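Local coordinates for protein peptidoglycan D,D-transpeptidase PbpA (Mycobacterium tuberculosis, PDB 3UN7) that probably cross-links the peptide stems of cell-wall peptidoglycan as a penicillin-binding serine D,D-transpeptidase, and probably helps regulate cell length, at residues A[47-58]-A[61-72]; A[145-153]-A[177-185]. All coordinates share one frame; numbering follows the deposited sequence.

From the N terminus, the chain leaves strand 45-48, turns through helix 52-59 and runs by way of strands 62-63 and 67-68 into helix 70-74. Contact 1 closes this short loop, within the dimerisation domain. Much later, contact 2 joins the end of strand 143-149, an outermost strand of the transpeptidase sheet, to the loop before helix 196-205, closing over helices 154-157 and 162-174. The two contacts follow in series, neither nesting nor crossing, with centres about 12 Å apart. They meet where helix 52-59 lies on residues 151-153: Ser151 OG is 2.7 Å from Glu53 O, a probable hydrogen bond that joins the dimerisation and transpeptidase parts of the chain.

Contact 1: residues A[47-58]-A[61-72]; sequences RVYPNPEVYAPV and FYSLRYSSTALE
The guanidinium of Arg47 meets the carboxylate of Glu72 at its edge, with Glu72 OE2 lying in the guanidinium plane; the two flat groups are turned 44° from one another. The Tyr49 ring stands nearly perpendicular to the same carboxylate, at 85°, and Glu72 OE2 lies oblique to that ring, near its hydroxyl end.

Arg47 grips Glu72 side-on with two nitrogens, one to each oxygen. Its NE donates almost straight (176°) to the syn lone pair of Glu72 OE2 at 2.7 Å. Arg47 NH2 reaches Glu72 OE1 at 3.1 Å along a more bent path, tilted from both planes. The arginine chain bends at chi2, which brings the NE and NH2 side of its guanidinium to the acid, while the glutamate chain folds at its own chi2 to come up from helix 70-74. Tyr49 OH adds a weak hydrogen bond to Glu72 OE2 at 2.7 Å and touches Tyr62 CB at 3.5 Å; a tyrosine suits this place because its rigid ring carries a hydroxyl across to the acid.

Farther on, Val58 CG1 packs against Leu71 CD1 at 3.9 Å, the two branched side chains lying side by side. Leu71 N sends a long, weak bond to Val58 O at 3.4 Å. Ala70 suits the adjoining place, its methyl fitting over the carbonyls of Pro57 and Val58.

Strand 45-48 and helix 52-59 are thereby held against helix 70-74 inside the dimerisation domain. Outside the pair, Arg23 makes a salt bridge to Glu72 OE1, while Arg47 NH1 bonds to Gly24 O and Ser36 OG. With two arginines and a tyrosine hydroxyl around one buried carboxylate, Glu72 is probably held in its ionised form, its charge probably balanced largely by the two arginines.

Contact 2: residues A[145-153]-A[177-185]; sequences ALVSSPSYD and ASPLTNRAI
Leu180 sets the methyl CD2 squarely over the middle of the Tyr152 ring, 3.7 Å from its centroid and 5° off the normal, a CH-pi contact. Tyr152 takes the crowded position between its backbone N and carbonyl (chi1 69°), which offers the ring face to that methyl and an edge to Pro179 O. The compact Pro179 ring presses CB against Ser151 O at 3.3 Å. Next to it, Pro150, entered through a cis peptide bond, fits its CG against the small Ala177 CB at 3.8 Å.

At the other end, the two methyls of Leu146 part: CD1 touches both Ala184 CB and Ile185 CG2, while CD2 lies near Asn182 ND2.

Strand 143-149 is an outermost strand of the five-stranded antiparallel sheet of the transpeptidase domain, and the irregular segment 177-185, with its type I turn from Ser178 to Thr181, packs over one face of it, reaching strand 131-136 as well.

Serine suits the centre because its short side chain fits under the loop backbone, where Ser148 OG accepts from Arg183 N at 2.8 Å. A water sits between the two segments, accepting from Ser148 OG and Arg183 NH2 and donating to Pro150 O and Thr181 O. Arg183 runs extended past Ser149 O, lays one guanidinium face on Pro150 CD, and donates through NH1 to Ala177 O at 2.8 Å and through NH2 to Ser178 O, while NE pairs with Glu432.

Contact 1: residues A[47-58]-A[61-72]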
loop_
_atom_site.group_PDB
_atom_site.type_symbol
_atom_site.label_atom_id
_atom_site.label_comp_id
_atom_site.label_asym_id
_atom_site.label_seq_id
_atom_site.Cartn_x
_atom_site.Cartn_y
_atom_site.Cartn_z
ATOM N N ARG A 47 13.691 5.705 24.726
ATOM C CA ARG A 47 12.897 5.971 23.528
ATOM C C ARG A 47 11.442 5.695 23.837
ATOM O O ARG A 47 11.123 4.638 24.410
ATOM C CB ARG A 47 13.356 5.081 22.365
ATOM C CG ARG A 47 12.946 5.559 20.983
ATOM C CD ARG A 47 13.559 6.912 20.674
ATOM N NE ARG A 47 13.400 7.337 19.287
ATOM C CZ ARG A 47 13.581 8.588 18.866
ATOM N NH1 ARG A 47 13.900 9.546 19.732
ATOM N NH2 ARG A 47 13.456 8.891 17.567
ATOM N N VAL A 48 10.565 6.618 23.433
ATOM C CA VAL A 48 9.128 6.522 23.716
ATOM C C VAL A 48 8.316 6.634 22.423
ATOM O O VAL A 48 8.612 7.480 21.576
ATOM C CB VAL A 48 8.684 7.600 24.740
ATOM C CG1 VAL A 48 7.181 7.490 25.045
ATOM C CG2 VAL A 48 9.471 7.440 26.040
ATOM N N TYR A 49 7.308 5.777 22.283
ATOM C CA TYR A 49 6.430 5.743 21.107
ATOM C C TYR A 49 5.032 5.948 21.645
ATOM O O TYR A 49 4.437 4.993 22.156
ATOM C CB TYR A 49 6.542 4.378 20.391
ATOM C CG TYR A 49 7.960 4.088 19.948
ATOM C CD1 TYR A 49 8.861 3.439 20.789
ATOM C CD2 TYR A 49 8.414 4.504 18.690
ATOM C CE1 TYR A 49 10.177 3.181 20.379
ATOM C CE2 TYR A 49 9.731 4.278 18.290
ATOM C CZ TYR A 49 10.599 3.620 19.133
ATOM O OH TYR A 49 11.884 3.383 18.709
ATOM N N PRO A 50 4.516 7.190 21.578
ATOM C CA PRO A 50 3.235 7.500 22.250
ATOM C C PRO A 50 1.959 6.951 21.595
ATOM O O PRO A 50 0.931 6.887 22.265
ATOM C CB PRO A 50 3.214 9.038 22.285
ATOM C CG PRO A 50 3.994 9.452 21.096
ATOM C CD PRO A 50 5.096 8.386 20.937
ATOM N N ASN A 51 2.009 6.562 20.317
ATOM C CA ASN A 51 0.875 5.860 19.704
ATOM C C ASN A 51 1.437 4.634 18.980
ATOM O O ASN A 51 1.417 4.560 17.734
ATOM C CB ASN A 51 0.082 6.787 18.767
ATOM C CG ASN A 51 -1.315 6.269 18.469
ATOM O OD1 ASN A 51 -1.662 5.136 18.813
ATOM N ND2 ASN A 51 -2.140 7.114 17.838
ATOM N N PRO A 52 1.935 3.658 19.765
ATOM C CA PRO A 52 2.980 2.754 19.274
ATOM C C PRO A 52 2.544 1.782 18.169
ATOM O O PRO A 52 3.221 1.701 17.144
ATOM C CB PRO A 52 3.433 2.004 20.532
ATOM C CG PRO A 52 2.266 2.082 21.480
ATOM C CD PRO A 52 1.492 3.319 21.137
ATOM N N GLU A 53 1.434 1.073 18.351
ATOM C CA GLU A 53 1.011 0.069 17.351
ATOM C C GLU A 53 0.633 0.734 16.027
ATOM O O GLU A 53 0.984 0.244 14.935
ATOM C CB GLU A 53 -0.145 -0.812 17.866
ATOM C CG GLU A 53 0.206 -1.636 19.100
ATOM C CD GLU A 53 -0.826 -2.714 19.432
ATOM O OE1 GLU A 53 -1.790 -2.904 18.659
ATOM O OE2 GLU A 53 -0.668 -3.386 20.480
ATOM N N VAL A 54 -0.069 1.860 16.133
ATOM C CA VAL A 54 -0.523 2.595 14.964
ATOM C C VAL A 54 0.637 3.002 14.048
ATOM O O VAL A 54 0.563 2.765 12.835
ATOM C CB VAL A 54 -1.331 3.843 15.340
ATOM C CG1 VAL A 54 -1.710 4.625 14.078
ATOM C CG2 VAL A 54 -2.583 3.446 16.127
ATOM N N TYR A 55 1.694 3.587 14.621
ATOM C CA TYR A 55 2.827 4.095 13.809
ATOM C C TYR A 55 4.051 3.184 13.730
ATOM O O TYR A 55 5.055 3.563 13.144
ATOM C CB TYR A 55 3.251 5.502 14.278
ATOM C CG TYR A 55 2.153 6.513 14.079
ATOM C CD1 TYR A 55 1.250 6.783 15.104
ATOM C CD2 TYR A 55 2.001 7.186 12.861
ATOM C CE1 TYR A 55 0.204 7.716 14.939
ATOM C CE2 TYR A 55 0.969 8.134 12.689
ATOM C CZ TYR A 55 0.078 8.368 13.730
ATOM O OH TYR A 55 -0.943 9.253 13.582
ATOM N N ALA A 56 3.984 1.988 14.315
ATOM C CA ALA A 56 5.106 1.039 14.219
ATOM C C ALA A 56 5.649 0.828 12.790
ATOM O O ALA A 56 6.854 0.794 12.601
ATOM C CB ALA A 56 4.759 -0.292 14.870
ATOM N N PRO A 57 4.766 0.689 11.777
ATOM C CA PRO A 57 5.258 0.542 10.406
ATOM C C PRO A 57 6.057 1.752 9.903
ATOM O O PRO A 57 6.846 1.615 8.961
ATOM C CB PRO A 57 3.956 0.412 9.597
ATOM C CG PRO A 57 3.003 -0.214 10.555
ATOM C CD PRO A 57 3.296 0.569 11.816
ATOM N N VAL A 58 5.835 2.914 10.529
ATOM C CA VAL A 58 6.537 4.128 10.170
ATOM C C VAL A 58 7.776 4.293 11.061
ATOM O O VAL A 58 8.878 4.434 10.550
ATOM C CB VAL A 58 5.605 5.380 10.254
ATOM C CG1 VAL A 58 6.403 6.677 10.030
ATOM C CG2 VAL A 58 4.491 5.283 9.242
ATOM N N PHE A 61 11.419 0.381 15.537
ATOM C CA PHE A 61 11.881 0.435 16.936
ATOM C C PHE A 61 13.340 0.825 17.041
ATOM O O PHE A 61 14.096 0.782 16.062
ATOM C CB PHE A 61 11.597 -0.884 17.693
ATOM C CG PHE A 61 12.318 -2.094 17.140
ATOM C CD1 PHE A 61 13.652 -2.339 17.449
ATOM C CD2 PHE A 61 11.642 -3.014 16.353
ATOM C CE1 PHE A 61 14.304 -3.472 16.964
ATOM C CE2 PHE A 61 12.290 -4.144 15.850
ATOM C CZ PHE A 61 13.618 -4.376 16.156
ATOM N N TYR A 62 13.730 1.258 18.227
ATOM C CA TYR A 62 15.117 1.530 18.490
ATOM C C TYR A 62 15.418 0.839 19.811
ATOM O O TYR A 62 14.890 1.221 20.865
ATOM C CB TYR A 62 15.343 3.043 18.535
ATOM C CG TYR A 62 16.770 3.502 18.732
ATOM C CD1 TYR A 62 17.680 3.448 17.686
ATOM C CD2 TYR A 62 17.188 4.066 19.942
ATOM C CE1 TYR A 62 18.983 3.894 17.837
ATOM C CE2 TYR A 62 18.501 4.517 20.108
ATOM C CZ TYR A 62 19.394 4.429 19.044
ATOM O OH TYR A 62 20.705 4.869 19.161
ATOM N N SER A 63 16.254 -0.190 19.735
ATOM C CA SER A 63 16.427 -1.147 20.825
ATOM C C SER A 63 17.890 -1.324 21.208
ATOM O O SER A 63 18.749 -1.449 20.340
ATOM C CB SER A 63 15.843 -2.502 20.402
ATOM O OG SER A 63 16.239 -3.544 21.283
ATOM N N LEU A 64 18.160 -1.348 22.512
ATOM C CA LEU A 64 19.507 -1.628 23.003
ATOM C C LEU A 64 20.055 -2.966 22.518
ATOM O O LEU A 64 21.225 -3.068 22.120
ATOM C CB LEU A 64 19.532 -1.597 24.525
ATOM C CG LEU A 64 19.540 -0.244 25.202
ATOM C CD1 LEU A 64 19.373 -0.441 26.696
ATOM C CD2 LEU A 64 20.848 0.472 24.897
ATOM N N ARG A 65 19.239 -4.006 22.538
ATOM C CA ARG A 65 19.803 -5.276 22.115
ATOM C C ARG A 65 19.449 -5.719 20.696
ATOM O O ARG A 65 20.156 -6.542 20.118
ATOM C CB ARG A 65 19.630 -6.368 23.183
ATOM C CG ARG A 65 18.375 -7.175 23.114
ATOM C CD ARG A 65 18.030 -7.755 24.493
ATOM N NE ARG A 65 19.125 -8.520 25.082
ATOM C CZ ARG A 65 19.334 -9.819 24.882
ATOM N NH1 ARG A 65 18.526 -10.520 24.100
ATOM N NH2 ARG A 65 20.357 -10.415 25.465
ATOM N N TYR A 66 18.403 -5.134 20.116
ATOM C CA TYR A 66 17.977 -5.541 18.775
ATOM C C TYR A 66 18.180 -4.506 17.664
ATOM O O TYR A 66 17.757 -4.727 16.519
ATOM C CB TYR A 66 16.541 -6.089 18.807
ATOM C CG TYR A 66 16.455 -7.310 19.694
ATOM C CD1 TYR A 66 15.899 -7.225 20.968
ATOM C CD2 TYR A 66 16.993 -8.541 19.277
ATOM C CE1 TYR A 66 15.852 -8.338 21.802
ATOM C CE2 TYR A 66 16.953 -9.655 20.102
ATOM C CZ TYR A 66 16.376 -9.551 21.360
ATOM O OH TYR A 66 16.346 -10.639 22.200
ATOM N N SER A 67 18.851 -3.401 17.999
ATOM C CA SER A 67 19.151 -2.344 17.042
ATOM C C SER A 67 17.880 -1.579 16.657
ATOM O O SER A 67 16.986 -1.397 17.473
ATOM C CB SER A 67 19.867 -2.905 15.796
ATOM O OG SER A 67 20.556 -1.874 15.099
ATOM N N SER A 68 17.803 -1.141 15.403
ATOM C CA SER A 68 16.742 -0.260 14.957
ATOM C C SER A 68 16.070 -0.839 13.721
ATOM O O SER A 68 16.667 -1.673 13.032
ATOM C CB SER A 68 17.368 1.064 14.584
ATOM O OG SER A 68 18.401 0.831 13.613
ATOM N N THR A 69 14.851 -0.379 13.428
ATOM C CA THR A 69 14.162 -0.732 12.168
ATOM C C THR A 69 13.463 0.492 11.609
ATOM O O THR A 69 13.447 1.542 12.266
ATOM C CB THR A 69 13.065 -1.802 12.364
ATOM O OG1 THR A 69 12.146 -1.359 13.378
ATOM C CG2 THR A 69 13.670 -3.145 12.755
ATOM N N ALA A 70 12.871 0.333 10.417
ATOM C CA ALA A 70 12.128 1.372 9.699
ATOM C C ALA A 70 12.846 2.739 9.741
ATOM O O ALA A 70 14.051 2.789 9.486
ATOM C CB ALA A 70 10.677 1.462 10.205
ATOM N N LEU A 71 12.141 3.824 10.074
ATOM C CA LEU A 71 12.781 5.164 10.044
ATOM C C LEU A 71 13.815 5.398 11.139
ATOM O O LEU A 71 14.728 6.197 10.952
ATOM C CB LEU A 71 11.753 6.290 10.077
ATOM C CG LEU A 71 10.932 6.549 8.822
ATOM C CD1 LEU A 71 10.012 7.752 9.081
ATOM C CD2 LEU A 71 11.837 6.785 7.592
ATOM N N GLU A 72 13.678 4.716 12.283
ATOM C CA GLU A 72 14.744 4.781 13.297
ATOM C C GLU A 72 16.064 4.329 12.658
ATOM O O GLU A 72 17.137 4.905 12.911
ATOM C CB GLU A 72 14.432 3.920 14.536
ATOM C CG GLU A 72 13.195 4.336 15.354
ATOM C CD GLU A 72 13.436 5.503 16.319
ATOM O OE1 GLU A 72 14.295 6.376 16.043
ATOM O OE2 GLU A 72 12.754 5.544 17.368
#

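Contact 2: residues A[145-153]-A[177-185]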
loop_
_atom_site.group_PDB
_atom_site.type_symbol
_atom_site.label_atom_id
_atom_site.label_comp_id
_atom_site.label_asym_id
_atom_site.label_seq_id
_atom_site.Cartn_x
_atom_site.Cartn_y
_atom_site.Cartn_z
ATOM N N ALA A 145 -0.440 7.625 4.644
ATOM C CA ALA A 145 -0.677 6.606 5.637
ATOM C C ALA A 145 0.009 5.347 5.188
ATOM O O ALA A 145 0.059 5.037 3.989
ATOM C CB ALA A 145 -2.192 6.352 5.841
ATOM N N LEU A 146 0.539 4.635 6.173
ATOM C CA LEU A 146 1.189 3.360 5.977
ATOM C C LEU A 146 0.787 2.527 7.185
ATOM O O LEU A 146 1.379 2.643 8.249
ATOM C CB LEU A 146 2.705 3.557 5.915
ATOM C CG LEU A 146 3.554 2.477 5.253
ATOM C CD1 LEU A 146 3.265 2.407 3.748
ATOM C CD2 LEU A 146 5.051 2.777 5.507
ATOM N N VAL A 147 -0.272 1.750 7.020
ATOM C CA VAL A 147 -0.879 0.986 8.113
ATOM C C VAL A 147 -0.672 -0.505 7.898
ATOM O O VAL A 147 -0.846 -1.004 6.795
ATOM C CB VAL A 147 -2.377 1.302 8.270
ATOM C CG1 VAL A 147 -3.002 0.437 9.371
ATOM C CG2 VAL A 147 -2.574 2.787 8.620
ATOM N N SER A 148 -0.274 -1.206 8.955
ATOM C CA SER A 148 -0.150 -2.666 8.905
ATOM C C SER A 148 -0.847 -3.240 10.134
ATOM O O SER A 148 -0.831 -2.623 11.206
ATOM C CB SER A 148 1.328 -3.084 8.839
ATOM O OG SER A 148 1.454 -4.466 8.520
ATOM N N SER A 149 -1.486 -4.397 9.975
ATOM C CA SER A 149 -2.271 -4.994 11.053
ATOM C C SER A 149 -2.148 -6.527 10.962
ATOM O O SER A 149 -2.203 -7.083 9.863
ATOM C CB SER A 149 -3.731 -4.535 10.946
ATOM O OG SER A 149 -4.536 -5.009 12.012
ATOM N N PRO A 150 -1.921 -7.217 12.099
ATOM C CA PRO A 150 -1.723 -6.692 13.452
ATOM C C PRO A 150 -0.405 -5.920 13.507
ATOM O O PRO A 150 0.418 -6.052 12.605
ATOM C CB PRO A 150 -1.639 -7.963 14.320
ATOM C CG PRO A 150 -1.160 -9.038 13.375
ATOM C CD PRO A 150 -1.829 -8.692 12.062
ATOM N N SER A 151 -0.222 -5.105 14.540
ATOM C CA SER A 151 1.035 -4.393 14.733
ATOM C C SER A 151 1.575 -4.771 16.108
ATOM O O SER A 151 1.071 -5.701 16.731
ATOM C CB SER A 151 0.820 -2.891 14.594
ATOM O OG SER A 151 2.057 -2.210 14.444
ATOM N N TYR A 152 2.597 -4.065 16.576
ATOM C CA TYR A 152 3.254 -4.385 17.835
ATOM C C TYR A 152 3.619 -3.083 18.529
ATOM O O TYR A 152 3.544 -2.014 17.928
ATOM C CB TYR A 152 4.520 -5.209 17.584
ATOM C CG TYR A 152 5.613 -4.419 16.925
ATOM C CD1 TYR A 152 6.661 -3.874 17.682
ATOM C CD2 TYR A 152 5.587 -4.170 15.552
ATOM C CE1 TYR A 152 7.649 -3.103 17.087
ATOM C CE2 TYR A 152 6.579 -3.410 14.950
ATOM C CZ TYR A 152 7.599 -2.876 15.723
ATOM O OH TYR A 152 8.588 -2.137 15.118
ATOM N N ASP A 153 4.054 -3.182 19.773
ATOM C CA ASP A 153 4.398 -1.995 20.551
ATOM C C ASP A 153 5.926 -1.808 20.607
ATOM O O ASP A 153 6.601 -2.519 21.341
ATOM C CB ASP A 153 3.793 -2.144 21.951
ATOM C CG ASP A 153 4.110 -0.978 22.858
ATOM O OD1 ASP A 153 4.783 -0.025 22.422
ATOM O OD2 ASP A 153 3.652 -1.014 24.023
ATOM N N ALA A 177 0.893 -14.614 13.288
ATOM C CA ALA A 177 0.410 -13.444 12.525
ATOM C C ALA A 177 1.513 -12.412 12.168
ATOM O O ALA A 177 1.242 -11.405 11.493
ATOM C CB ALA A 177 -0.746 -12.771 13.264
ATOM N N SER A 178 2.740 -12.662 12.625
ATOM C CA SER A 178 3.906 -11.818 12.308
ATOM C C SER A 178 3.650 -10.304 12.393
ATOM O O SER A 178 3.722 -9.601 11.394
ATOM C CB SER A 178 4.483 -12.190 10.933
ATOM O OG SER A 178 5.769 -11.607 10.786
ATOM N N PRO A 179 3.355 -9.791 13.592
ATOM C CA PRO A 179 3.059 -8.346 13.706
ATOM C C PRO A 179 4.264 -7.437 13.434
ATOM O O PRO A 179 4.088 -6.260 13.145
ATOM C CB PRO A 179 2.547 -8.200 15.133
ATOM C CG PRO A 179 3.128 -9.349 15.862
ATOM C CD PRO A 179 3.291 -10.476 14.894
ATOM N N LEU A 180 5.474 -7.990 13.482
ATOM C CA LEU A 180 6.662 -7.236 13.110
ATOM C C LEU A 180 6.680 -6.886 11.622
ATOM O O LEU A 180 7.319 -5.917 11.204
ATOM C CB LEU A 180 7.923 -8.013 13.508
ATOM C CG LEU A 180 8.279 -7.987 15.006
ATOM C CD1 LEU A 180 9.414 -8.968 15.281
ATOM C CD2 LEU A 180 8.690 -6.580 15.461
ATOM N N THR A 181 6.001 -7.692 10.809
ATOM C CA THR A 181 5.992 -7.467 9.363
ATOM C C THR A 181 5.268 -6.152 9.023
ATOM O O THR A 181 4.159 -5.881 9.522
ATOM C CB THR A 181 5.395 -8.680 8.605
ATOM O OG1 THR A 181 6.124 -9.859 8.970
ATOM C CG2 THR A 181 5.503 -8.504 7.087
ATOM N N ASN A 182 5.919 -5.317 8.211
ATOM C CA ASN A 182 5.249 -4.155 7.664
ATOM C C ASN A 182 4.598 -4.624 6.369
ATOM O O ASN A 182 5.228 -4.640 5.315
ATOM C CB ASN A 182 6.227 -2.994 7.416
ATOM C CG ASN A 182 5.535 -1.772 6.869
ATOM O OD1 ASN A 182 4.404 -1.861 6.388
ATOM N ND2 ASN A 182 6.202 -0.619 6.934
ATOM N N ARG A 183 3.338 -5.039 6.483
ATOM C CA ARG A 183 2.592 -5.624 5.372
ATOM C C ARG A 183 2.378 -4.660 4.204
ATOM O O ARG A 183 2.174 -5.099 3.075
ATOM C CB ARG A 183 1.239 -6.152 5.870
ATOM C CG ARG A 183 1.376 -7.422 6.687
ATOM C CD ARG A 183 0.058 -7.927 7.302
ATOM N NE ARG A 183 0.175 -9.359 7.590
ATOM C CZ ARG A 183 0.776 -9.884 8.656
ATOM N NH1 ARG A 183 0.838 -11.208 8.767
ATOM N NH2 ARG A 183 1.321 -9.108 9.605
ATOM N N ALA A 184 2.412 -3.358 4.476
ATOM C CA ALA A 184 2.172 -2.345 3.446
ATOM C C ALA A 184 3.266 -2.314 2.371
ATOM O O ALA A 184 2.989 -1.985 1.217
ATOM C CB ALA A 184 2.050 -0.981 4.081
ATOM N N ILE A 185 4.498 -2.642 2.762
ATOM C CA ILE A 185 5.669 -2.506 1.860
ATOM C C ILE A 185 6.601 -3.704 1.781
ATOM O O ILE A 185 7.410 -3.773 0.870
ATOM C CB ILE A 185 6.536 -1.286 2.217
ATOM C CG1 ILE A 185 7.146 -1.412 3.636
ATOM C CG2 ILE A 185 5.730 -0.006 2.056
ATOM C CD1 ILE A 185 8.218 -0.347 3.960
HETATM O O HOH W 1 1.652 -6.320 10.300
#